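Local coordinates for protein Zn-dependent hydrolase, glyoxylase (Echinicola vietnamensis, PDB 6T5K) that probably hydrolyses beta-lactam antibiotics, opening the ring to a substituted beta-amino acid as a zinc-dependent class B metallo-beta-lactamase, at residues A[59-64]-A[147-152]; A[66-71]-A[152-157]; A[101-106]-A[133-138]; A[122-127]-A[163-168]. One frame throughout, in Å; residues are numbered along the deposited sequence. Where two conformers were deposited one is given.

In the fold
All four contacts belong to the alpha-beta/beta-alpha sandwich of the metallo-beta-lactamase superfamily. Contacts 1 and 2, centres about 6 Å apart, join the two sheets: neighbouring strands 54-63 and 66-70 of the larger sheet meet strands 144-149 and 152-157 of the smaller. Contacts 3 and 4, centres about 10 Å apart, lie by the metal site, and each supplies a histidine to the same zinc ion. Their centres are both about 17 Å from that of contact 2 and about 22 to 23 Å from that of contact 1. Along the chain, 59-64 and 66-71 precede 101-106, 122-127 and 133-138, while 147-157 and 163-168 follow, so pairing distant segments closes the sandwich and assembles the site.

Contact 1: A[59-64]-A[147-152]; sequences MIVISD and LKVGTK. With EDO (1,2-ethanediol), chain E.
D64 OD2 is gripped by three donors. T151 N donates to D64 OD2 at 2.8 Å in a nearly straight bond (169° at the hydrogen). A chi1 of 62° sets T151 OG1 between its backbone N and carbonyl carbon, where it too meets D64 OD2, at 2.7 Å; threonine suits the place because side chain and backbone serve one oxygen. S63 OG reaches D64 OD2 at 2.8 Å from the other side of the carboxylate plane. In the type II' turn V149 to K152, positive phi favours glycine, and G150 CA comes within 3.6 Å of S63 O in a CH...O contact. S63 OG also touches K152 CD at 3.5 Å, while K152 NZ makes a salt bridge with D174. Deeper in, V149 CG1, in the conformer given, lies 4.2 Å from V61 CG1, the valines crossing at about a right angle. Strand 54-63 runs between strands 39-48 and 66-70 in the larger sheet; strand 144-149, paired with 152-157, edges the smaller one.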
loop_
_atom_site.group_PDB
_atom_site.type_symbol
_atom_site.label_atom_id
_atom_site.label_comp_id
_atom_site.label_asym_id
_atom_site.label_seq_id
_atom_site.Cartn_x
_atom_site.Cartn_y
_atom_site.Cartn_z
ATOM N N MET A 59 1.145 -3.285 2.688
ATOM C CA MET A 59 2.129 -3.164 3.756
ATOM C C MET A 59 1.400 -3.287 5.087
ATOM O O MET A 59 0.267 -2.836 5.219
ATOM C CB MET A 59 2.870 -1.813 3.686
ATOM C CG MET A 59 3.883 -1.619 4.828
ATOM S SD MET A 59 4.948 -0.159 4.614
ATOM C CE MET A 59 3.809 1.160 4.997
ATOM N N ILE A 60 2.056 -3.900 6.059
ATOM C CA ILE A 60 1.640 -3.865 7.452
ATOM C C ILE A 60 2.772 -3.229 8.235
ATOM O O ILE A 60 3.931 -3.631 8.086
ATOM C CB ILE A 60 1.355 -5.268 8.014
ATOM C CG1 ILE A 60 0.578 -6.113 7.023
ATOM C CG2 ILE A 60 0.584 -5.141 9.339
ATOM C CD1 ILE A 60 0.519 -7.545 7.423
ATOM N N VAL A 61 2.448 -2.243 9.067
ATOM C CA VAL A 61 3.381 -1.703 10.040
ATOM C C VAL A 61 2.944 -2.214 11.398
ATOM O O VAL A 61 1.764 -2.106 11.735
ATOM C CB VAL A 61 3.386 -0.172 10.000
ATOM C CG1 VAL A 61 4.421 0.382 10.992
ATOM C CG2 VAL A 61 3.643 0.281 8.573
ATOM N N ILE A 62 3.882 -2.792 12.154
ATOM C CA ILE A 62 3.599 -3.375 13.467
ATOM C C ILE A 62 4.590 -2.803 14.474
ATOM O O ILE A 62 5.808 -2.868 14.268
ATOM C CB ILE A 62 3.671 -4.914 13.445
ATOM C CG1 ILE A 62 2.730 -5.477 12.375
ATOM C CG2 ILE A 62 3.305 -5.478 14.810
ATOM C CD1 ILE A 62 2.770 -7.007 12.215
ATOM N N SER A 63 4.076 -2.269 15.579
ATOM C CA SER A 63 4.955 -1.813 16.651
ATOM C C SER A 63 4.171 -1.862 17.947
ATOM O O SER A 63 3.008 -1.450 17.989
ATOM C CB SER A 63 5.453 -0.380 16.394
ATOM O OG SER A 63 6.506 0.017 17.266
ATOM N N ASP A 64 4.821 -2.363 18.997
ATOM C CA ASP A 64 4.251 -2.365 20.337
ATOM C C ASP A 64 2.860 -2.989 20.393
ATOM O O ASP A 64 1.963 -2.493 21.076
ATOM C CB ASP A 64 4.259 -0.947 20.902
ATOM C CG ASP A 64 5.571 -0.225 20.610
ATOM O OD1 ASP A 64 6.619 -0.656 21.157
ATOM O OD2 ASP A 64 5.550 0.750 19.803
ATOM N N LEU A 147 -1.117 8.306 11.497
ATOM C CA LEU A 147 -1.774 7.177 12.138
ATOM C C LEU A 147 -0.823 6.572 13.159
ATOM O O LEU A 147 0.273 6.107 12.811
ATOM C CB LEU A 147 -2.192 6.129 11.117
ATOM C CG LEU A 147 -3.303 6.556 10.187
ATOM C CD1 LEU A 147 -3.472 5.515 9.098
ATOM C CD2 LEU A 147 -4.611 6.779 10.912
ATOM N N LYS A 148 -1.268 6.547 14.408
ATOM C CA LYS A 148 -0.488 5.971 15.485
ATOM C C LYS A 148 -0.393 4.461 15.320
ATOM O O LYS A 148 -1.379 3.773 15.009
ATOM C CB LYS A 148 -1.150 6.323 16.817
ATOM C CG LYS A 148 -0.432 5.854 18.053
ATOM C CD LYS A 148 -1.176 6.256 19.322
ATOM C CE LYS A 148 -0.464 5.814 20.595
ATOM N NZ LYS A 148 0.848 6.564 20.749
ATOM N N VAL A 149 0.816 3.952 15.543
ATOM C CA VAL A 149 1.110 2.522 15.569
ATOM C C VAL A 149 1.954 2.311 16.823
ATOM O O VAL A 149 3.168 2.535 16.809
ATOM C CB VAL A 149 1.864 2.040 14.324
ATOM C CG1 VAL A 149 2.014 0.521 14.404
ATOM C CG2 VAL A 149 1.165 2.462 13.024
ATOM N N GLY A 150 1.326 1.929 17.924
ATOM C CA GLY A 150 2.098 1.798 19.148
ATOM C C GLY A 150 2.744 3.117 19.518
ATOM O O GLY A 150 2.083 4.161 19.561
ATOM N N THR A 151 4.064 3.083 19.751
ATOM C CA THR A 151 4.804 4.274 20.128
ATOM C C THR A 151 5.308 5.035 18.923
ATOM O O THR A 151 6.010 6.033 19.083
ATOM C CB THR A 151 5.995 3.917 21.022
ATOM O OG1 THR A 151 6.928 3.057 20.340
ATOM C CG2 THR A 151 5.504 3.230 22.266
ATOM N N LYS A 152 4.980 4.574 17.736
ATOM C CA LYS A 152 5.438 5.163 16.494
ATOM C C LYS A 152 4.233 5.659 15.716
ATOM O O LYS A 152 3.086 5.601 16.187
ATOM C CB LYS A 152 6.221 4.114 15.701
ATOM C CG LYS A 152 7.462 3.644 16.433
ATOM C CD LYS A 152 8.229 2.597 15.652
ATOM C CE LYS A 152 9.333 1.940 16.470
ATOM N NZ LYS A 152 10.272 2.988 16.990
HETATM C C1 EDO E . -4.615 5.009 14.369
HETATM O O1 EDO E . -3.883 4.428 15.434
HETATM C C2 EDO E . -5.146 6.364 14.840
HETATM O O2 EDO E . -4.081 7.335 14.864
#

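Contact 2: A[66-71]-A[152-157]; sequences EAVVFD and KAVFVH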
loop_
_atom_site.group_PDB
_atom_site.type_symbol
_atom_site.label_atom_id
_atom_site.label_comp_id
_atom_site.label_asym_id
_atom_site.label_seq_id
_atom_site.Cartn_x
_atom_site.Cartn_y
_atom_site.Cartn_z
ATOM N N GLU A 66 0.595 -3.216 18.082
ATOM C CA GLU A 66 -0.405 -2.548 17.268
ATOM C C GLU A 66 0.016 -2.597 15.809
ATOM O O GLU A 66 1.196 -2.726 15.491
ATOM C CB GLU A 66 -0.578 -1.088 17.725
ATOM C CG GLU A 66 -0.994 -0.991 19.183
ATOM C CD GLU A 66 -1.252 0.424 19.687
ATOM O OE1 GLU A 66 -1.304 1.350 18.857
ATOM O OE2 GLU A 66 -1.418 0.585 20.919
ATOM N N ALA A 67 -0.974 -2.525 14.924
ATOM C CA ALA A 67 -0.714 -2.632 13.500
ATOM C C ALA A 67 -1.584 -1.673 12.705
ATOM O O ALA A 67 -2.725 -1.370 13.075
ATOM C CB ALA A 67 -0.996 -4.052 13.025
ATOM N N VAL A 68 -1.015 -1.174 11.606
ATOM C CA VAL A 68 -1.773 -0.458 10.586
ATOM C C VAL A 68 -1.525 -1.122 9.242
ATOM O O VAL A 68 -0.394 -1.486 8.928
ATOM C CB VAL A 68 -1.355 1.019 10.544
ATOM C CG1 VAL A 68 -1.936 1.700 9.310
ATOM C CG2 VAL A 68 -1.748 1.723 11.857
ATOM N N VAL A 69 -2.587 -1.316 8.469
ATOM C CA VAL A 69 -2.508 -1.987 7.178
ATOM C C VAL A 69 -2.698 -0.975 6.051
ATOM O O VAL A 69 -3.602 -0.136 6.101
ATOM C CB VAL A 69 -3.556 -3.109 7.095
ATOM C CG1 VAL A 69 -3.524 -3.777 5.730
ATOM C CG2 VAL A 69 -3.353 -4.115 8.211
ATOM N N PHE A 70 -1.855 -1.081 5.031
ATOM C CA PHE A 70 -1.974 -0.320 3.796
ATOM C C PHE A 70 -2.388 -1.284 2.707
ATOM O O PHE A 70 -1.650 -2.229 2.405
ATOM C CB PHE A 70 -0.647 0.337 3.415
ATOM C CG PHE A 70 -0.332 1.542 4.248
ATOM C CD1 PHE A 70 0.143 1.398 5.534
ATOM C CD2 PHE A 70 -0.560 2.837 3.758
ATOM C CE1 PHE A 70 0.400 2.498 6.303
ATOM C CE2 PHE A 70 -0.325 3.912 4.547
ATOM C CZ PHE A 70 0.191 3.743 5.807
ATOM N N ASP A 71 -3.564 -1.024 2.140
ATOM C CA ASP A 71 -4.238 -1.802 1.107
ATOM C C ASP A 71 -4.791 -3.112 1.652
ATOM O O ASP A 71 -4.178 -3.778 2.502
ATOM C CB ASP A 71 -3.361 -2.078 -0.108
ATOM C CG ASP A 71 -3.180 -0.865 -1.000
ATOM O OD1 ASP A 71 -3.654 0.237 -0.654
ATOM O OD2 ASP A 71 -2.532 -1.027 -2.059
ATOM N N LYS A 152 4.980 4.574 17.736
ATOM C CA LYS A 152 5.438 5.163 16.494
ATOM C C LYS A 152 4.233 5.659 15.716
ATOM O O LYS A 152 3.086 5.601 16.187
ATOM C CB LYS A 152 6.221 4.114 15.701
ATOM C CG LYS A 152 7.462 3.644 16.433
ATOM C CD LYS A 152 8.229 2.597 15.652
ATOM C CE LYS A 152 9.333 1.940 16.470
ATOM N NZ LYS A 152 10.272 2.988 16.990
ATOM N N ALA A 153 4.493 6.126 14.495
ATOM C CA ALA A 153 3.413 6.492 13.601
ATOM C C ALA A 153 3.800 6.165 12.172
ATOM O O ALA A 153 4.982 6.065 11.833
ATOM C CB ALA A 153 3.105 7.989 13.688
ATOM N N VAL A 154 2.788 6.022 11.324
ATOM C CA VAL A 154 2.950 5.939 9.884
ATOM C C VAL A 154 2.168 7.110 9.315
ATOM O O VAL A 154 1.165 7.547 9.883
ATOM C CB VAL A 154 2.471 4.566 9.337
ATOM C CG1 VAL A 154 0.960 4.357 9.597
ATOM C CG2 VAL A 154 2.900 4.389 7.871
ATOM N N PHE A 155 2.631 7.610 8.175
ATOM C CA PHE A 155 2.118 8.822 7.551
ATOM C C PHE A 155 1.579 8.495 6.174
ATOM O O PHE A 155 2.166 7.704 5.434
ATOM C CB PHE A 155 3.253 9.853 7.477
ATOM C CG PHE A 155 3.762 10.222 8.841
ATOM C CD1 PHE A 155 3.175 11.252 9.556
ATOM C CD2 PHE A 155 4.727 9.443 9.462
ATOM C CE1 PHE A 155 3.581 11.543 10.840
ATOM C CE2 PHE A 155 5.127 9.716 10.748
ATOM C CZ PHE A 155 4.581 10.789 11.434
ATOM N N VAL A 156 0.446 9.086 5.838
ATOM C CA VAL A 156 -0.155 8.892 4.534
ATOM C C VAL A 156 -0.151 10.252 3.868
ATOM O O VAL A 156 -0.499 11.246 4.514
ATOM C CB VAL A 156 -1.587 8.326 4.640
ATOM C CG1 VAL A 156 -1.965 7.712 3.301
ATOM C CG2 VAL A 156 -1.718 7.336 5.781
ATOM N N HIS A 157 0.314 10.315 2.619
ATOM C CA HIS A 157 0.577 11.613 2.011
ATOM C C HIS A 157 0.224 11.598 0.541
ATOM O O HIS A 157 0.571 10.653 -0.161
ATOM C CB HIS A 157 2.050 11.973 2.197
ATOM C CG HIS A 157 2.378 13.419 2.009
ATOM N ND1 HIS A 157 2.919 14.177 3.020
ATOM C CD2 HIS A 157 2.298 14.229 0.929
ATOM C CE1 HIS A 157 3.160 15.396 2.571
ATOM N NE2 HIS A 157 2.780 15.460 1.313
#
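A chi1 of 63° sets V154 CG1 between its own backbone N and carbonyl carbon and turns CG2 anti to the N, so that both methyls reach the F70 ring; F70 meets them with CG anti to its carbonyl carbon (chi1 -76°). Phenylalanine and valine reach toward each other tip to tip. V154 CG2 lies 3.5 Å from F70 CZ, obliquely to the ring, while V154 CG1 sits in the ring plane at its edge, 3.8 Å from F70 CE1. V154 was modelled in two conformers, and these distances belong to one of them. V154 CG1 also meets V68 CG1 at 3.9 Å, again tip to tip. Further along, V156 slides past the phenylalanine in the opposite direction and brings its CG2 to 3.9 Å from F70 CE2. No hydrogen bond crosses the contact. The two strands run nearly parallel (13°) with axes 8.9 Å apart, in different sheets that face each other in the sandwich, and what meets between them is apolar side chains. Branched valines suit it because they are compact and favour extended strands, whereas the long, flat F70 spans the interval. Strand 66-70 lies between strands 54-63 and 92-98, whose M59 and V97 also touch F70; on the other layer, strand 152-157 lies between 144-149 and 169-172.

Contact 3: A[101-106]-A[133-138]; sequences FHLDCL and DFPQPQ. With ZN (zinc ion), chain G; ZN (zinc ion), chain H; EDO (1,2-ethanediol), chain F.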
loop_
_atom_site.group_PDB
_atom_site.type_symbol
_atom_site.label_atom_id
_atom_site.label_comp_id
_atom_site.label_asym_id
_atom_site.label_seq_id
_atom_site.Cartn_x
_atom_site.Cartn_y
_atom_site.Cartn_z
ATOM N N PHE A 101 -8.421 4.134 -5.248
ATOM C CA PHE A 101 -9.784 3.598 -5.275
ATOM C C PHE A 101 -9.935 2.225 -5.925
ATOM O O PHE A 101 -11.040 1.677 -5.902
ATOM C CB PHE A 101 -10.741 4.589 -5.955
ATOM C CG PHE A 101 -10.655 4.613 -7.461
ATOM C CD1 PHE A 101 -9.741 5.453 -8.108
ATOM C CD2 PHE A 101 -11.516 3.830 -8.231
ATOM C CE1 PHE A 101 -9.681 5.491 -9.486
ATOM C CE2 PHE A 101 -11.467 3.888 -9.631
ATOM C CZ PHE A 101 -10.533 4.704 -10.251
ATOM N N HIS A 102 -8.881 1.644 -6.494
ATOM C CA HIS A 102 -9.027 0.374 -7.198
ATOM C C HIS A 102 -9.190 -0.806 -6.221
ATOM O O HIS A 102 -8.905 -0.719 -5.032
ATOM C CB HIS A 102 -7.811 0.110 -8.075
ATOM C CG HIS A 102 -7.746 0.943 -9.309
ATOM N ND1 HIS A 102 -6.567 1.144 -10.001
ATOM C CD2 HIS A 102 -8.707 1.598 -10.001
ATOM C CE1 HIS A 102 -6.809 1.885 -11.063
ATOM N NE2 HIS A 102 -8.097 2.180 -11.084
ATOM N N LEU A 103 -9.598 -1.954 -6.762
ATOM C CA LEU A 103 -9.940 -3.107 -5.914
ATOM C C LEU A 103 -8.730 -3.763 -5.247
ATOM O O LEU A 103 -8.894 -4.392 -4.192
ATOM C CB LEU A 103 -10.780 -4.106 -6.712
ATOM C CG LEU A 103 -12.194 -3.604 -7.035
ATOM C CD1 LEU A 103 -12.839 -4.573 -8.008
ATOM C CD2 LEU A 103 -13.060 -3.486 -5.779
ATOM N N ASP A 104 -7.528 -3.614 -5.795
ATOM C CA ASP A 104 -6.334 -4.128 -5.119
ATOM C C ASP A 104 -5.850 -3.199 -4.009
ATOM O O ASP A 104 -4.737 -3.379 -3.485
ATOM C CB ASP A 104 -5.199 -4.447 -6.118
ATOM C CG ASP A 104 -4.782 -3.259 -6.995
ATOM O OD1 ASP A 104 -5.687 -2.517 -7.463
ATOM O OD2 ASP A 104 -3.532 -3.101 -7.251
ATOM N N CYS A 105 -6.665 -2.208 -3.667
ATOM C CA CYS A 105 -6.478 -1.372 -2.500
ATOM C C CYS A 105 -7.615 -1.513 -1.511
ATOM O O CYS A 105 -7.389 -1.392 -0.305
ATOM C CB CYS A 105 -6.381 0.102 -2.914
ATOM S SG CYS A 105 -5.122 0.405 -4.124
ATOM N N LEU A 106 -8.859 -1.723 -1.990
ATOM C CA LEU A 106 -9.984 -1.625 -1.071
ATOM C C LEU A 106 -11.035 -2.706 -1.246
ATOM O O LEU A 106 -12.085 -2.631 -0.603
ATOM C CB LEU A 106 -10.634 -0.229 -1.124
ATOM C CG LEU A 106 -10.871 0.413 -2.494
ATOM C CD1 LEU A 106 -11.885 -0.414 -3.258
ATOM C CD2 LEU A 106 -11.385 1.809 -2.329
ATOM N N ASP A 133 -18.987 2.031 -7.339
ATOM C CA ASP A 133 -19.695 1.004 -6.573
ATOM C C ASP A 133 -18.716 -0.001 -5.961
ATOM O O ASP A 133 -18.981 -1.201 -5.899
ATOM C CB ASP A 133 -20.783 0.320 -7.409
ATOM C CG ASP A 133 -21.738 -0.481 -6.565
ATOM O OD1 ASP A 133 -22.051 -0.035 -5.432
ATOM O OD2 ASP A 133 -22.170 -1.561 -7.043
ATOM N N PHE A 134 -17.580 0.500 -5.480
ATOM C CA PHE A 134 -16.603 -0.289 -4.748
ATOM C C PHE A 134 -16.756 -0.035 -3.250
ATOM O O PHE A 134 -17.350 0.968 -2.830
ATOM C CB PHE A 134 -15.169 0.124 -5.138
ATOM C CG PHE A 134 -14.783 -0.168 -6.561
ATOM C CD1 PHE A 134 -15.507 -1.033 -7.353
ATOM C CD2 PHE A 134 -13.651 0.448 -7.111
ATOM C CE1 PHE A 134 -15.114 -1.273 -8.657
ATOM C CE2 PHE A 134 -13.267 0.213 -8.417
ATOM C CZ PHE A 134 -13.999 -0.659 -9.194
ATOM N N PRO A 135 -16.236 -0.928 -2.405
ATOM C CA PRO A 135 -16.235 -0.667 -0.956
ATOM C C PRO A 135 -15.649 0.699 -0.645
ATOM O O PRO A 135 -14.656 1.122 -1.237
ATOM C CB PRO A 135 -15.377 -1.799 -0.388
ATOM C CG PRO A 135 -15.522 -2.897 -1.457
ATOM C CD PRO A 135 -15.495 -2.152 -2.742
ATOM N N GLN A 136 -16.302 1.418 0.262
ATOM C CA GLN A 136 -15.946 2.818 0.473
ATOM C C GLN A 136 -15.136 3.002 1.743
ATOM O O GLN A 136 -15.599 2.639 2.834
ATOM C CB GLN A 136 -17.215 3.658 0.553
ATOM C CG GLN A 136 -17.878 3.923 -0.796
ATOM C CD GLN A 136 -19.143 4.729 -0.624
ATOM O OE1 GLN A 136 -19.147 5.760 0.060
ATOM N NE2 GLN A 136 -20.231 4.261 -1.226
ATOM N N PRO A 137 -13.962 3.618 1.669
ATOM C CA PRO A 137 -13.277 4.027 2.899
ATOM C C PRO A 137 -14.154 4.981 3.698
ATOM O O PRO A 137 -14.934 5.761 3.148
ATOM C CB PRO A 137 -12.002 4.714 2.386
ATOM C CG PRO A 137 -11.822 4.181 0.994
ATOM C CD PRO A 137 -13.228 4.046 0.475
ATOM N N GLN A 138 -13.996 4.934 5.015
ATOM C CA GLN A 138 -14.874 5.688 5.893
ATOM C C GLN A 138 -14.423 7.116 6.119
ATOM O O GLN A 138 -15.269 8.005 6.263
ATOM C CB GLN A 138 -14.972 5.008 7.250
ATOM C CG GLN A 138 -15.640 3.674 7.164
ATOM C CD GLN A 138 -15.433 2.866 8.428
ATOM O OE1 GLN A 138 -14.445 3.058 9.156
ATOM N NE2 GLN A 138 -16.385 1.984 8.723
HETATM ZN ZN ZN G . -4.707 0.688 -9.308
HETATM ZN ZN ZN H . -2.338 -1.795 -8.707
HETATM C C1 EDO F . -18.645 -1.236 1.844
HETATM O O1 EDO F . -18.669 0.200 1.596
HETATM C C2 EDO F . -17.674 -1.722 2.950
HETATM O O2 EDO F . -18.247 -1.980 4.287
HETATM O O HOH W 1 -4.299 -1.165 -9.236
HETATM O O HOH W 2 -1.308 -1.134 -10.650
#
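F134 reaches across to F101 and L103 directly after D133, whose positive phi closes helix 123-131 in a Schellman motif. The F134 ring takes L103 CD2 over one face, in a CH-pi contact 4.0 Å from the ring centroid and 19° off the normal. At the ring edge, F134 CD2 comes within 3.1 Å of F101 O, a carbonyl oxygen buried without a hydrogen-bonding partner. The F101 ring meets the F134 ring obliquely, F101 CD2 4.0 Å from F134 CE2. At the base of the side chain, F134 CB touches L106 CD1 at 3.8 Å. The residues so covered belong to or border the HxHxD signature of the metallo-beta-lactamases, H100 to D104. H102, the N-cap of the short helix 103-106, binds one zinc ion through ND1 at 2.0 Å, its NE2 being held by D196, while D104 OD2 binds the second zinc; a water bound to both metals donates to D104 OD1. Between the ligands, the apolar F101 and L103 bring their side-chain ends to the F134 ring. Next comes P135, whose CB lies 3.4 Å from L106 O. A chi1 of 44° sets L106 CG between its backbone N and carbonyl carbon, 4.1 Å from P135 O. P137 then presents CD to L106 CD2 at 4.0 Å, its rigid ring also touching L109, S119 and A121, before Q138 N bonds to S119 OG.

Contact 4: A[122-127]-A[163-168]; sequences FKNTLS and HTQDNV. With ZN (zinc ion), chain G.
D166 CB lies 3.4 Å from T125 OG1 and 3.9 Å from F122 CD2. With chi1 at 61°, CG stands between the backbone N and the carbonyl carbon, and both carboxylate oxygens beyond it find hydroxyls. D166 OD2 accepts from T125 OG1 at 2.6 Å, on its anti side and 16° out of the carboxylate plane. D166 OD1 accepts from T164 OG1, also at 2.6 Å, but from above that plane. Aspartate suits this buried place because one oxygen ties the loop to T125 of helix 123-131, and the other takes T164 of the loop itself. That loop carries H163, which binds the zinc ion through NE2 at 2.0 Å together with H100 and H102, the three-histidine site of the family; the T164 side chain touches both of those histidines. F122 CB packs 3.7 Å from V168 CG1, while the F122 ring stacks with Y158. One water accepts from both N124 ND2 and Q165 NE2, bridging the two amides.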
loop_
_atom_site.group_PDB
_atom_site.type_symbol
_atom_site.label_atom_id
_atom_site.label_comp_id
_atom_site.label_asym_id
_atom_site.label_seq_id
_atom_site.Cartn_x
_atom_site.Cartn_y
_atom_site.Cartn_z
ATOM N N PHE A 122 -7.389 9.021 0.816
ATOM C CA PHE A 122 -7.485 10.376 0.293
ATOM C C PHE A 122 -8.944 10.753 0.081
ATOM O O PHE A 122 -9.757 9.931 -0.344
ATOM C CB PHE A 122 -6.764 10.422 -1.046
ATOM C CG PHE A 122 -6.574 11.811 -1.602
ATOM C CD1 PHE A 122 -5.961 12.822 -0.850
ATOM C CD2 PHE A 122 -6.954 12.089 -2.878
ATOM C CE1 PHE A 122 -5.768 14.089 -1.386
ATOM C CE2 PHE A 122 -6.718 13.341 -3.441
ATOM C CZ PHE A 122 -6.156 14.358 -2.680
ATOM N N LYS A 123 -9.265 12.018 0.327
ATOM C CA LYS A 123 -10.650 12.462 0.218
ATOM C C LYS A 123 -11.280 12.049 -1.107
ATOM O O LYS A 123 -12.438 11.619 -1.147
ATOM C CB LYS A 123 -10.722 13.982 0.418
ATOM C CG LYS A 123 -9.859 14.795 -0.531
ATOM C CD LYS A 123 -9.852 16.287 -0.177
ATOM C CE LYS A 123 -8.864 17.031 -1.044
ATOM N NZ LYS A 123 -8.791 18.502 -0.766
ATOM N N ASN A 124 -10.538 12.162 -2.208
ATOM C CA ASN A 124 -11.113 11.833 -3.503
ATOM C C ASN A 124 -11.252 10.341 -3.724
ATOM O O ASN A 124 -12.052 9.938 -4.572
ATOM C CB ASN A 124 -10.371 12.535 -4.629
ATOM C CG ASN A 124 -10.668 14.015 -4.636
ATOM O OD1 ASN A 124 -11.638 14.484 -3.995
ATOM N ND2 ASN A 124 -9.861 14.765 -5.349
ATOM N N THR A 125 -10.515 9.514 -2.973
ATOM C CA THR A 125 -10.734 8.071 -3.054
ATOM C C THR A 125 -12.128 7.700 -2.583
ATOM O O THR A 125 -12.754 6.792 -3.148
ATOM C CB THR A 125 -9.683 7.359 -2.217
ATOM O OG1 THR A 125 -8.387 7.755 -2.688
ATOM C CG2 THR A 125 -9.830 5.846 -2.309
ATOM N N LEU A 126 -12.658 8.408 -1.588
ATOM C CA LEU A 126 -14.008 8.099 -1.125
ATOM C C LEU A 126 -15.026 8.290 -2.245
ATOM O O LEU A 126 -15.855 7.413 -2.507
ATOM C CB LEU A 126 -14.361 8.970 0.067
ATOM C CG LEU A 126 -13.831 8.448 1.409
ATOM C CD1 LEU A 126 -12.326 8.484 1.486
ATOM C CD2 LEU A 126 -14.443 9.257 2.548
ATOM N N SER A 127 -14.971 9.431 -2.932
ATOM C CA SER A 127 -15.952 9.696 -3.985
ATOM C C SER A 127 -15.735 8.772 -5.175
ATOM O O SER A 127 -16.699 8.244 -5.735
ATOM C CB SER A 127 -15.914 11.158 -4.400
ATOM O OG SER A 127 -14.594 11.595 -4.568
ATOM N N HIS A 163 -0.555 6.866 -11.125
ATOM C CA HIS A 163 -1.306 5.660 -11.448
ATOM C C HIS A 163 -2.803 5.933 -11.454
ATOM O O HIS A 163 -3.537 5.448 -12.325
ATOM C CB HIS A 163 -0.980 4.587 -10.412
ATOM C CG HIS A 163 -1.850 3.388 -10.519
ATOM N ND1 HIS A 163 -1.771 2.483 -11.558
ATOM C CD2 HIS A 163 -2.844 2.952 -9.718
ATOM C CE1 HIS A 163 -2.669 1.531 -11.382
ATOM N NE2 HIS A 163 -3.332 1.791 -10.273
ATOM N N THR A 164 -3.269 6.729 -10.501
ATOM C CA THR A 164 -4.621 7.277 -10.522
ATOM C C THR A 164 -4.560 8.727 -10.046
ATOM O O THR A 164 -3.511 9.222 -9.604
ATOM C CB THR A 164 -5.598 6.515 -9.616
ATOM O OG1 THR A 164 -5.077 6.514 -8.284
ATOM C CG2 THR A 164 -5.827 5.097 -10.110
ATOM N N GLN A 165 -5.694 9.428 -10.133
ATOM C CA GLN A 165 -5.710 10.806 -9.667
ATOM C C GLN A 165 -5.588 10.920 -8.159
ATOM O O GLN A 165 -5.126 11.958 -7.666
ATOM C CB GLN A 165 -6.972 11.535 -10.101
ATOM C CG GLN A 165 -8.283 10.905 -9.638
ATOM C CD GLN A 165 -9.455 11.782 -9.904
ATOM O OE1 GLN A 165 -10.233 11.534 -10.812
ATOM N NE2 GLN A 165 -9.596 12.807 -9.122
ATOM N N ASP A 166 -5.986 9.876 -7.417
ATOM C CA ASP A 166 -6.139 9.916 -5.970
ATOM C C ASP A 166 -5.042 9.160 -5.219
ATOM O O ASP A 166 -5.145 9.038 -3.992
ATOM C CB ASP A 166 -7.499 9.329 -5.590
ATOM C CG ASP A 166 -7.657 7.866 -6.031
ATOM O OD1 ASP A 166 -7.232 7.511 -7.153
ATOM O OD2 ASP A 166 -8.235 7.076 -5.237
ATOM N N ASN A 167 -4.074 8.613 -5.917
ATOM C CA ASN A 167 -3.114 7.769 -5.240
ATOM C C ASN A 167 -2.283 8.455 -4.160
ATOM O O ASN A 167 -1.882 9.548 -4.331
ATOM C CB ASN A 167 -2.281 6.928 -6.216
ATOM C CG ASN A 167 -1.584 7.746 -7.308
ATOM O OD1 ASN A 167 -1.224 7.238 -8.333
ATOM N ND2 ASN A 167 -1.370 8.937 -7.039
ATOM N N VAL A 168 -2.076 7.750 -3.055
ATOM C CA VAL A 168 -1.307 8.245 -1.928
ATOM C C VAL A 168 -0.239 7.236 -1.568
ATOM O O VAL A 168 -0.322 6.064 -1.936
ATOM C CB VAL A 168 -2.151 8.578 -0.680
ATOM C CG1 VAL A 168 -3.110 9.696 -1.031
ATOM C CG2 VAL A 168 -2.924 7.364 -0.216
HETATM ZN ZN ZN G . -4.707 0.688 -9.308
HETATM O O HOH W 3 -7.948 13.377 -6.931
HETATM O O HOH W 1 -4.299 -1.165 -9.236
#